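Local coordinates for 2,3-dihydroxybenzoate-AMP ligase (Bacillus subtilis, PDB 1MDF), which belongs to the ANL superfamily of AMP-binding enzymes, in which a large N-terminal domain is joined to a small, mobile C-terminal domain, at residues Thr411-Arg416 with Glu426-Asp431; Asp457-Ser462 with Gly518-Lys523; Tyr38-Ala43 with His50-Glu55. All blocks are in the same frame, centred on the assembly; numbering follows the deposited sequence.

Contact 1. Residues Thr411-Arg416 with Glu426-Asp431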
loop_
_atom_site.group_PDB
_atom_site.type_symbol
_atom_site.label_atom_id
_atom_site.label_comp_id
_atom_site.label_asym_id
_atom_site.label_seq_id
_atom_site.Cartn_x
_atom_site.Cartn_y
_atom_site.Cartn_z
ATOM N N THR A 411 -1.078 1.974 -15.404
ATOM C CA THR A 411 -1.465 2.149 -14.008
ATOM C C THR A 411 -2.948 2.019 -13.712
ATOM O O THR A 411 -3.324 1.644 -12.606
ATOM C CB THR A 411 -0.985 3.506 -13.457
ATOM O OG1 THR A 411 -2.002 4.494 -13.647
ATOM C CG2 THR A 411 0.286 3.941 -14.167
ATOM N N GLY A 412 -3.792 2.331 -14.687
ATOM C CA GLY A 412 -5.222 2.225 -14.468
ATOM C C GLY A 412 -5.825 3.435 -13.774
ATOM O O GLY A 412 -6.992 3.418 -13.386
ATOM N N ASP A 413 -5.027 4.480 -13.597
ATOM C CA ASP A 413 -5.514 5.703 -12.976
ATOM C C ASP A 413 -5.767 6.702 -14.096
ATOM O O ASP A 413 -5.258 6.549 -15.205
ATOM C CB ASP A 413 -4.483 6.301 -12.021
ATOM C CG ASP A 413 -4.025 5.326 -10.961
ATOM O OD1 ASP A 413 -2.930 4.752 -11.119
ATOM O OD2 ASP A 413 -4.758 5.128 -9.970
ATOM N N ILE A 414 -6.573 7.711 -13.800
ATOM C CA ILE A 414 -6.874 8.770 -14.745
ATOM C C ILE A 414 -6.319 10.005 -14.070
ATOM O O ILE A 414 -6.700 10.333 -12.947
ATOM C CB ILE A 414 -8.391 8.897 -14.976
ATOM C CG1 ILE A 414 -8.836 7.794 -15.941
ATOM C CG2 ILE A 414 -8.742 10.277 -15.508
ATOM C CD1 ILE A 414 -10.315 7.631 -16.037
ATOM N N VAL A 415 -5.395 10.673 -14.743
ATOM C CA VAL A 415 -4.762 11.846 -14.174
ATOM C C VAL A 415 -4.487 12.904 -15.226
ATOM O O VAL A 415 -4.779 12.727 -16.413
ATOM C CB VAL A 415 -3.402 11.472 -13.521
ATOM C CG1 VAL A 415 -3.534 10.174 -12.731
ATOM C CG2 VAL A 415 -2.326 11.324 -14.595
ATOM N N ARG A 416 -3.916 14.008 -14.759
ATOM C CA ARG A 416 -3.538 15.120 -15.605
ATOM C C ARG A 416 -2.228 15.592 -15.010
ATOM O O ARG A 416 -2.130 15.807 -13.799
ATOM C CB ARG A 416 -4.574 16.255 -15.555
ATOM C CG ARG A 416 -4.537 17.133 -14.301
ATOM C CD ARG A 416 -5.227 18.463 -14.558
ATOM N NE ARG A 416 -4.874 19.511 -13.593
ATOM C CZ ARG A 416 -5.425 19.648 -12.391
ATOM N NH1 ARG A 416 -6.361 18.798 -11.991
ATOM N NH2 ARG A 416 -5.057 20.646 -11.596
ATOM N N GLU A 426 -7.319 11.950 -10.553
ATOM C CA GLU A 426 -8.744 12.211 -10.727
ATOM C C GLU A 426 -9.495 11.037 -10.110
ATOM O O GLU A 426 -10.512 11.214 -9.448
ATOM C CB GLU A 426 -9.117 12.332 -12.209
ATOM C CG GLU A 426 -10.567 12.739 -12.431
ATOM C CD GLU A 426 -10.933 12.923 -13.903
ATOM O OE1 GLU A 426 -11.357 11.940 -14.556
ATOM O OE2 GLU A 426 -10.789 14.060 -14.403
ATOM N N GLY A 427 -8.971 9.838 -10.331
ATOM C CA GLY A 427 -9.581 8.635 -9.797
ATOM C C GLY A 427 -9.271 7.450 -10.694
ATOM O O GLY A 427 -8.806 7.623 -11.826
ATOM N N ARG A 428 -9.513 6.242 -10.200
ATOM C CA ARG A 428 -9.255 5.061 -11.007
ATOM C C ARG A 428 -10.198 4.998 -12.200
ATOM O O ARG A 428 -11.344 5.450 -12.128
ATOM C CB ARG A 428 -9.413 3.794 -10.177
ATOM C CG ARG A 428 -8.407 3.657 -9.073
ATOM C CD ARG A 428 -8.194 2.205 -8.746
ATOM N NE ARG A 428 -7.524 1.477 -9.822
ATOM C CZ ARG A 428 -6.283 1.730 -10.232
ATOM N NH1 ARG A 428 -5.582 2.700 -9.659
ATOM N NH2 ARG A 428 -5.728 0.996 -11.189
ATOM N N ALA A 429 -9.703 4.437 -13.298
ATOM C CA ALA A 429 -10.497 4.298 -14.509
ATOM C C ALA A 429 -11.789 3.561 -14.192
ATOM O O ALA A 429 -12.870 3.963 -14.631
ATOM C CB ALA A 429 -9.711 3.535 -15.569
ATOM N N LYS A 430 -11.674 2.485 -13.422
ATOM C CA LYS A 430 -12.834 1.678 -13.059
ATOM C C LYS A 430 -13.867 2.423 -12.220
ATOM O O LYS A 430 -15.047 2.066 -12.211
ATOM C CB LYS A 430 -12.385 0.421 -12.305
ATOM C CG LYS A 430 -12.434 -0.870 -13.119
ATOM C CD LYS A 430 -11.510 -0.846 -14.348
ATOM C CE LYS A 430 -10.029 -0.719 -13.977
ATOM N NZ LYS A 430 -9.562 -1.745 -12.989
ATOM N N ASP A 431 -13.427 3.456 -11.513
ATOM C CA ASP A 431 -14.325 4.214 -10.655
ATOM C C ASP A 431 -14.916 5.433 -11.350
ATOM O O ASP A 431 -15.681 6.189 -10.756
ATOM C CB ASP A 431 -13.591 4.631 -9.386
ATOM C CG ASP A 431 -13.140 3.442 -8.557
ATOM O OD1 ASP A 431 -12.376 3.657 -7.592
ATOM O OD2 ASP A 431 -13.551 2.297 -8.859
#
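The guanidinium of Arg-428 draws the polar groups of Thr-411 to Asp-413 together. Its NH1 makes a salt bridge of 2.6 Å to Asp-413 OD2, a single-contact pairing through one oxygen, with the two planes almost perpendicular (89°). NH2 donates a hydrogen bond of 2.9 Å to Thr-411 O, in the guanidinium plane and on a lone pair of that carbonyl, while Gly-412 O sits over one face of the group. A bend at chi3 (68°) turns the arginine chain back toward the opposite strand. The other oxygen of Asp-413, OD1, accepts from Thr-411 OG1 at 2.7 Å on its anti side, so both carboxylate oxygens are held and rotation about chi2 is restricted.

Backbone bonds join the antiparallel strands of this hairpin, whose second strand is the edge of a four-stranded sheet. That strand runs into the turn 429-431, probably the interdomain hinge of the family. Ala-429 N meets Gly-412 O at 2.9 Å, and Ile-414 N meets Gly-427 O at 3.0 Å. Glu-426 and Gly-427 both face Ile-414 in a classic beta bulge: Ile-414 O takes a bond from Glu-426 N (3.0 Å) and a weak one from Gly-427 N.

Van der Waals packing centres on Ile-414. Its CD1 makes apolar contact with Ala-429 CB at 4.2 Å, while CG2, anti to the backbone N, abuts the carboxylate of Glu-426, whose OE1 is salt-bridged to Lys-439.

Contact 2. Residues Asp457-Ser462 with Gly518-Lys523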
loop_
_atom_site.group_PDB
_atom_site.type_symbol
_atom_site.label_atom_id
_atom_site.label_comp_id
_atom_site.label_asym_id
_atom_site.label_seq_id
_atom_site.Cartn_x
_atom_site.Cartn_y
_atom_site.Cartn_z
ATOM N N ASP A 457 -17.447 11.617 5.765
ATOM C CA ASP A 457 -16.799 11.114 4.560
ATOM C C ASP A 457 -17.854 10.861 3.492
ATOM O O ASP A 457 -19.043 10.756 3.802
ATOM C CB ASP A 457 -16.041 9.817 4.839
ATOM C CG ASP A 457 -14.834 9.650 3.936
ATOM O OD1 ASP A 457 -14.821 10.250 2.843
ATOM O OD2 ASP A 457 -13.900 8.913 4.316
ATOM N N ALA A 458 -17.415 10.760 2.242
ATOM C CA ALA A 458 -18.328 10.526 1.128
ATOM C C ALA A 458 -17.634 9.791 0.007
ATOM O O ALA A 458 -16.534 10.156 -0.388
ATOM C CB ALA A 458 -18.854 11.849 0.615
ATOM N N ALA A 459 -18.285 8.762 -0.516
ATOM C CA ALA A 459 -17.720 7.974 -1.616
ATOM C C ALA A 459 -18.803 7.740 -2.663
ATOM O O ALA A 459 -19.766 7.009 -2.421
ATOM C CB ALA A 459 -17.185 6.642 -1.091
ATOM N N MET A 460 -18.651 8.383 -3.817
ATOM C CA MET A 460 -19.631 8.257 -4.892
ATOM C C MET A 460 -19.249 7.149 -5.867
ATOM O O MET A 460 -18.092 7.031 -6.279
ATOM C CB MET A 460 -19.780 9.587 -5.629
ATOM C CG MET A 460 -20.878 9.584 -6.684
ATOM S SD MET A 460 -21.224 11.231 -7.333
ATOM C CE MET A 460 -19.739 11.552 -8.218
ATOM N N VAL A 461 -20.235 6.338 -6.236
ATOM C CA VAL A 461 -19.995 5.221 -7.130
ATOM C C VAL A 461 -21.060 5.123 -8.225
ATOM O O VAL A 461 -22.008 5.906 -8.269
ATOM C CB VAL A 461 -19.913 3.914 -6.292
ATOM C CG1 VAL A 461 -21.174 3.084 -6.438
ATOM C CG2 VAL A 461 -18.676 3.143 -6.669
ATOM N N SER A 462 -20.902 4.165 -9.124
ATOM C CA SER A 462 -21.853 4.018 -10.208
ATOM C C SER A 462 -22.860 2.903 -9.983
ATOM O O SER A 462 -22.569 1.907 -9.325
ATOM C CB SER A 462 -21.114 3.743 -11.515
ATOM O OG SER A 462 -20.620 2.414 -11.534
ATOM N N GLY A 518 -6.833 -0.762 3.848
ATOM C CA GLY A 518 -7.710 0.163 4.532
ATOM C C GLY A 518 -8.398 1.233 3.712
ATOM O O GLY A 518 -9.105 2.066 4.279
ATOM N N LYS A 519 -8.199 1.251 2.398
ATOM C CA LYS A 519 -8.882 2.267 1.604
ATOM C C LYS A 519 -10.298 1.813 1.278
ATOM O O LYS A 519 -10.673 0.670 1.548
ATOM C CB LYS A 519 -8.098 2.618 0.328
ATOM C CG LYS A 519 -7.410 1.471 -0.383
ATOM C CD LYS A 519 -6.626 1.975 -1.591
ATOM C CE LYS A 519 -5.795 0.862 -2.221
ATOM N NZ LYS A 519 -5.130 1.277 -3.489
ATOM N N VAL A 520 -11.096 2.720 0.736
ATOM C CA VAL A 520 -12.469 2.397 0.397
ATOM C C VAL A 520 -12.536 1.481 -0.804
ATOM O O VAL A 520 -11.842 1.699 -1.796
ATOM C CB VAL A 520 -13.280 3.664 0.090
ATOM C CG1 VAL A 520 -14.598 3.292 -0.556
ATOM C CG2 VAL A 520 -13.539 4.430 1.370
ATOM N N SER A 521 -13.373 0.452 -0.706
ATOM C CA SER A 521 -13.551 -0.497 -1.798
ATOM C C SER A 521 -14.778 -0.098 -2.607
ATOM O O SER A 521 -15.908 -0.464 -2.278
ATOM C CB SER A 521 -13.736 -1.911 -1.260
ATOM O OG SER A 521 -13.934 -2.830 -2.326
ATOM N N LYS A 522 -14.561 0.657 -3.672
ATOM C CA LYS A 522 -15.690 1.084 -4.475
ATOM C C LYS A 522 -16.320 -0.062 -5.253
ATOM O O LYS A 522 -17.422 0.081 -5.779
ATOM C CB LYS A 522 -15.279 2.237 -5.394
ATOM C CG LYS A 522 -14.993 3.490 -4.608
ATOM C CD LYS A 522 -14.788 4.710 -5.474
ATOM C CE LYS A 522 -14.563 5.928 -4.595
ATOM N NZ LYS A 522 -14.375 7.177 -5.384
ATOM N N LYS A 523 -15.638 -1.199 -5.323
ATOM C CA LYS A 523 -16.209 -2.350 -6.019
ATOM C C LYS A 523 -17.310 -2.941 -5.140
ATOM O O LYS A 523 -18.287 -3.495 -5.638
ATOM C CB LYS A 523 -15.160 -3.433 -6.280
ATOM C CG LYS A 523 -15.762 -4.664 -6.946
ATOM C CD LYS A 523 -14.855 -5.886 -6.898
ATOM C CE LYS A 523 -15.613 -7.111 -7.405
ATOM N NZ LYS A 523 -14.782 -8.344 -7.475
#
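Val-461 and Lys-522 form the closest part of this contact, their side chains sliding past each other in opposite directions. Val-461 CG2 rests 3.7 Å from Lys-522 CB and 3.4 Å from Lys-522 O, at the first turn of helix 522-533. Two residues back along the strand, Ala-459 CB touches two partners more loosely, Val-520 CG1 at 4.3 Å and Lys-522 CE at 4.4 Å. The lysine chain is fully extended beyond CG, with CG beside its own backbone N (chi1 -69°), and this carries its methylenes across the strand until NZ stands 3.8 Å from Met-460 O.

The ammonium group is held from outside the two segments by a salt bridge to Glu-446 on helix 442-449. The same glutamate oxygen, OE1, accepts a hydrogen bond from Met-460 N, so one carboxylate ties the lysine to the outer edge of the strand. On its other edge the strand is fixed by backbone bonds from Asp-457, Ala-459 and Val-461 to strand 469-478, in the three-stranded sheet of the C-terminal domain. Phe-512 touches both Ala-459 and Val-520, and Leu-525, from the next helical turn, packs on the same pair.

No hydrogen bond crosses between the segments themselves. Their direct contact is van der Waals packing of methyls against methylenes and a backbone carbonyl; the polar link between the two segments runs through Glu-446, whose negative charge probably helps to keep the lysine protonated.

Contact 3. Residues Tyr38-Ala43 with His50-Glu55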
loop_
_atom_site.group_PDB
_atom_site.type_symbol
_atom_site.label_atom_id
_atom_site.label_comp_id
_atom_site.label_asym_id
_atom_site.label_seq_id
_atom_site.Cartn_x
_atom_site.Cartn_y
_atom_site.Cartn_z
ATOM N N TYR A 38 25.099 0.034 12.591
ATOM C CA TYR A 38 24.283 0.525 13.708
ATOM C C TYR A 38 24.258 -0.329 14.988
ATOM O O TYR A 38 23.791 0.118 16.027
ATOM C CB TYR A 38 22.847 0.734 13.219
ATOM C CG TYR A 38 22.734 1.512 11.924
ATOM C CD1 TYR A 38 21.813 1.140 10.953
ATOM C CD2 TYR A 38 23.550 2.612 11.667
ATOM C CE1 TYR A 38 21.709 1.834 9.764
ATOM C CE2 TYR A 38 23.448 3.317 10.476
ATOM C CZ TYR A 38 22.526 2.920 9.528
ATOM O OH TYR A 38 22.418 3.601 8.332
ATOM N N GLY A 39 24.735 -1.561 14.904
ATOM C CA GLY A 39 24.764 -2.423 16.069
ATOM C C GLY A 39 23.586 -2.405 17.029
ATOM O O GLY A 39 22.497 -2.896 16.705
ATOM N N ASP A 40 23.802 -1.829 18.214
ATOM C CA ASP A 40 22.775 -1.802 19.257
ATOM C C ASP A 40 21.645 -0.791 19.122
ATOM O O ASP A 40 20.761 -0.749 19.965
ATOM C CB ASP A 40 23.414 -1.625 20.641
ATOM C CG ASP A 40 22.527 -2.161 21.764
ATOM O OD1 ASP A 40 22.667 -1.727 22.927
ATOM O OD2 ASP A 40 21.688 -3.035 21.475
ATOM N N ARG A 41 21.667 0.021 18.076
ATOM C CA ARG A 41 20.617 1.003 17.877
ATOM C C ARG A 41 19.267 0.291 17.724
ATOM O O ARG A 41 19.185 -0.746 17.069
ATOM C CB ARG A 41 20.925 1.823 16.627
ATOM C CG ARG A 41 19.973 2.986 16.386
ATOM C CD ARG A 41 20.203 3.592 15.009
ATOM N NE ARG A 41 21.602 3.958 14.826
ATOM C CZ ARG A 41 22.082 4.564 13.745
ATOM N NH1 ARG A 41 21.272 4.874 12.743
ATOM N NH2 ARG A 41 23.372 4.867 13.670
ATOM N N ILE A 42 18.216 0.830 18.336
ATOM C CA ILE A 42 16.887 0.223 18.220
ATOM C C ILE A 42 16.333 0.363 16.806
ATOM O O ILE A 42 16.157 1.478 16.284
ATOM C CB ILE A 42 15.862 0.856 19.175
ATOM C CG1 ILE A 42 16.231 0.542 20.629
ATOM C CG2 ILE A 42 14.458 0.328 18.838
ATOM C CD1 ILE A 42 16.380 -0.936 20.886
ATOM N N ALA A 43 16.039 -0.781 16.199
ATOM C CA ALA A 43 15.525 -0.821 14.846
ATOM C C ALA A 43 14.009 -0.932 14.824
ATOM O O ALA A 43 13.336 -0.238 14.073
ATOM C CB ALA A 43 16.153 -1.999 14.106
ATOM N N HIS A 50 11.854 -4.244 22.278
ATOM C CA HIS A 50 12.736 -3.613 21.301
ATOM C C HIS A 50 13.683 -4.629 20.675
ATOM O O HIS A 50 14.050 -5.618 21.304
ATOM C CB HIS A 50 13.624 -2.561 21.971
ATOM C CG HIS A 50 12.904 -1.661 22.917
ATOM N ND1 HIS A 50 12.072 -0.645 22.493
ATOM C CD2 HIS A 50 12.907 -1.608 24.270
ATOM C CE1 HIS A 50 11.595 -0.004 23.546
ATOM N NE2 HIS A 50 12.086 -0.569 24.637
ATOM N N TRP A 51 14.118 -4.337 19.453
ATOM C CA TRP A 51 15.066 -5.184 18.719
ATOM C C TRP A 51 16.117 -4.306 18.022
ATOM O O TRP A 51 15.792 -3.570 17.089
ATOM C CB TRP A 51 14.347 -6.011 17.645
ATOM C CG TRP A 51 13.670 -7.260 18.114
ATOM C CD1 TRP A 51 13.490 -7.677 19.401
ATOM C CD2 TRP A 51 13.084 -8.261 17.287
ATOM N NE1 TRP A 51 12.828 -8.877 19.427
ATOM C CE2 TRP A 51 12.564 -9.259 18.139
ATOM C CE3 TRP A 51 12.945 -8.414 15.901
ATOM C CZ2 TRP A 51 11.918 -10.394 17.653
ATOM C CZ3 TRP A 51 12.301 -9.550 15.417
ATOM C CH2 TRP A 51 11.795 -10.522 16.291
ATOM N N SER A 52 17.365 -4.373 18.473
ATOM C CA SER A 52 18.433 -3.602 17.834
ATOM C C SER A 52 18.689 -4.183 16.445
ATOM O O SER A 52 18.370 -5.344 16.193
ATOM C CB SER A 52 19.729 -3.711 18.633
ATOM O OG SER A 52 20.255 -5.020 18.536
ATOM N N TYR A 53 19.269 -3.385 15.552
ATOM C CA TYR A 53 19.580 -3.861 14.210
ATOM C C TYR A 53 20.415 -5.138 14.276
ATOM O O TYR A 53 20.185 -6.073 13.521
ATOM C CB TYR A 53 20.352 -2.806 13.416
ATOM C CG TYR A 53 19.505 -1.687 12.853
ATOM C CD1 TYR A 53 19.129 -0.602 13.646
ATOM C CD2 TYR A 53 19.072 -1.719 11.531
ATOM C CE1 TYR A 53 18.343 0.420 13.137
ATOM C CE2 TYR A 53 18.283 -0.701 11.006
ATOM C CZ TYR A 53 17.926 0.362 11.816
ATOM O OH TYR A 53 17.166 1.373 11.309
ATOM N N ARG A 54 21.383 -5.165 15.185
ATOM C CA ARG A 54 22.264 -6.321 15.362
ATOM C C ARG A 54 21.446 -7.565 15.735
ATOM O O ARG A 54 21.746 -8.681 15.303
ATOM C CB ARG A 54 23.291 -6.013 16.460
ATOM C CG ARG A 54 24.320 -7.117 16.725
ATOM C CD ARG A 54 25.577 -6.963 15.885
ATOM N NE ARG A 54 26.288 -5.724 16.193
ATOM C CZ ARG A 54 27.328 -5.273 15.503
ATOM N NH1 ARG A 54 27.785 -5.964 14.466
ATOM N NH2 ARG A 54 27.891 -4.119 15.825
ATOM N N GLU A 55 20.407 -7.361 16.536
ATOM C CA GLU A 55 19.547 -8.452 16.966
ATOM C C GLU A 55 18.707 -9.002 15.813
ATOM O O GLU A 55 18.483 -10.219 15.712
ATOM C CB GLU A 55 18.630 -7.971 18.084
ATOM C CG GLU A 55 17.495 -8.919 18.385
ATOM C CD GLU A 55 16.830 -8.637 19.715
ATOM O OE1 GLU A 55 17.111 -7.567 20.304
ATOM O OE2 GLU A 55 16.025 -9.488 20.160
#
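Tyr-53, which loses the most surface to the contact, has its ring wedged between Ala-43 and Tyr-38. Ala-43 CB makes a CH-pi contact with one face, 3.4 Å from the ring centroid and 15° off the normal. The opposite face receives the edge of Tyr-38 in a T-shaped stack, with centroids 5.1 Å apart and planes at 68°. With CG beside the backbone N (chi1 -78°), Tyr-53 sends its ring back across segment 38-43, and its hydroxyl reaches Gly-251 O. Its own N bonds to Arg-41 O at 3.0 Å.

Gly-39 follows helix 27-38 and is second in a type II' turn from Tyr-38 to Arg-41, which its positive phi suits. Its O accepts from Arg-54 N at 2.9 Å, while Arg-54, bent at chi2 and chi3, curls its guanidinium back to Gly-39 CA.

Ala-43 adds a backbone bond, its N to Trp-51 O at 2.9 Å. Ile-42 and Ser-52 form a non-hydrogen-bonded pair, and Ile-42 CD1 touches His-50 CB at 3.4 Å.

Ser-52 OG caps helix 53-70 by accepting from Glu-55 N. This is a beta hairpin, 42-46 with 49-52, at the edge of a large mixed sheet, with one helix leading in and another leading out.

How the contacts relate
Contact 3 comes first along the chain and lies across the molecule from the other two, at the edge of the large mixed sheet of the N-terminal part; its centre is about 42 Å from that of contact 1 and about 41 Å from that of contact 2. Contacts 1 and 2 are neighbours, with centres about 14 Å apart. Contact 1, in hairpin 409-428 and the turn after it, is complete before strand 455-465 begins contact 2 in the C-terminal domain. The two meet where Asp-431 OD1 packs 3.4 Å from Lys-522 CD, and Asp-431 also pairs with Arg-526 of helix 522-533. This places them at the domain junction, consistent with the interdomain hinge of ANL enzymes.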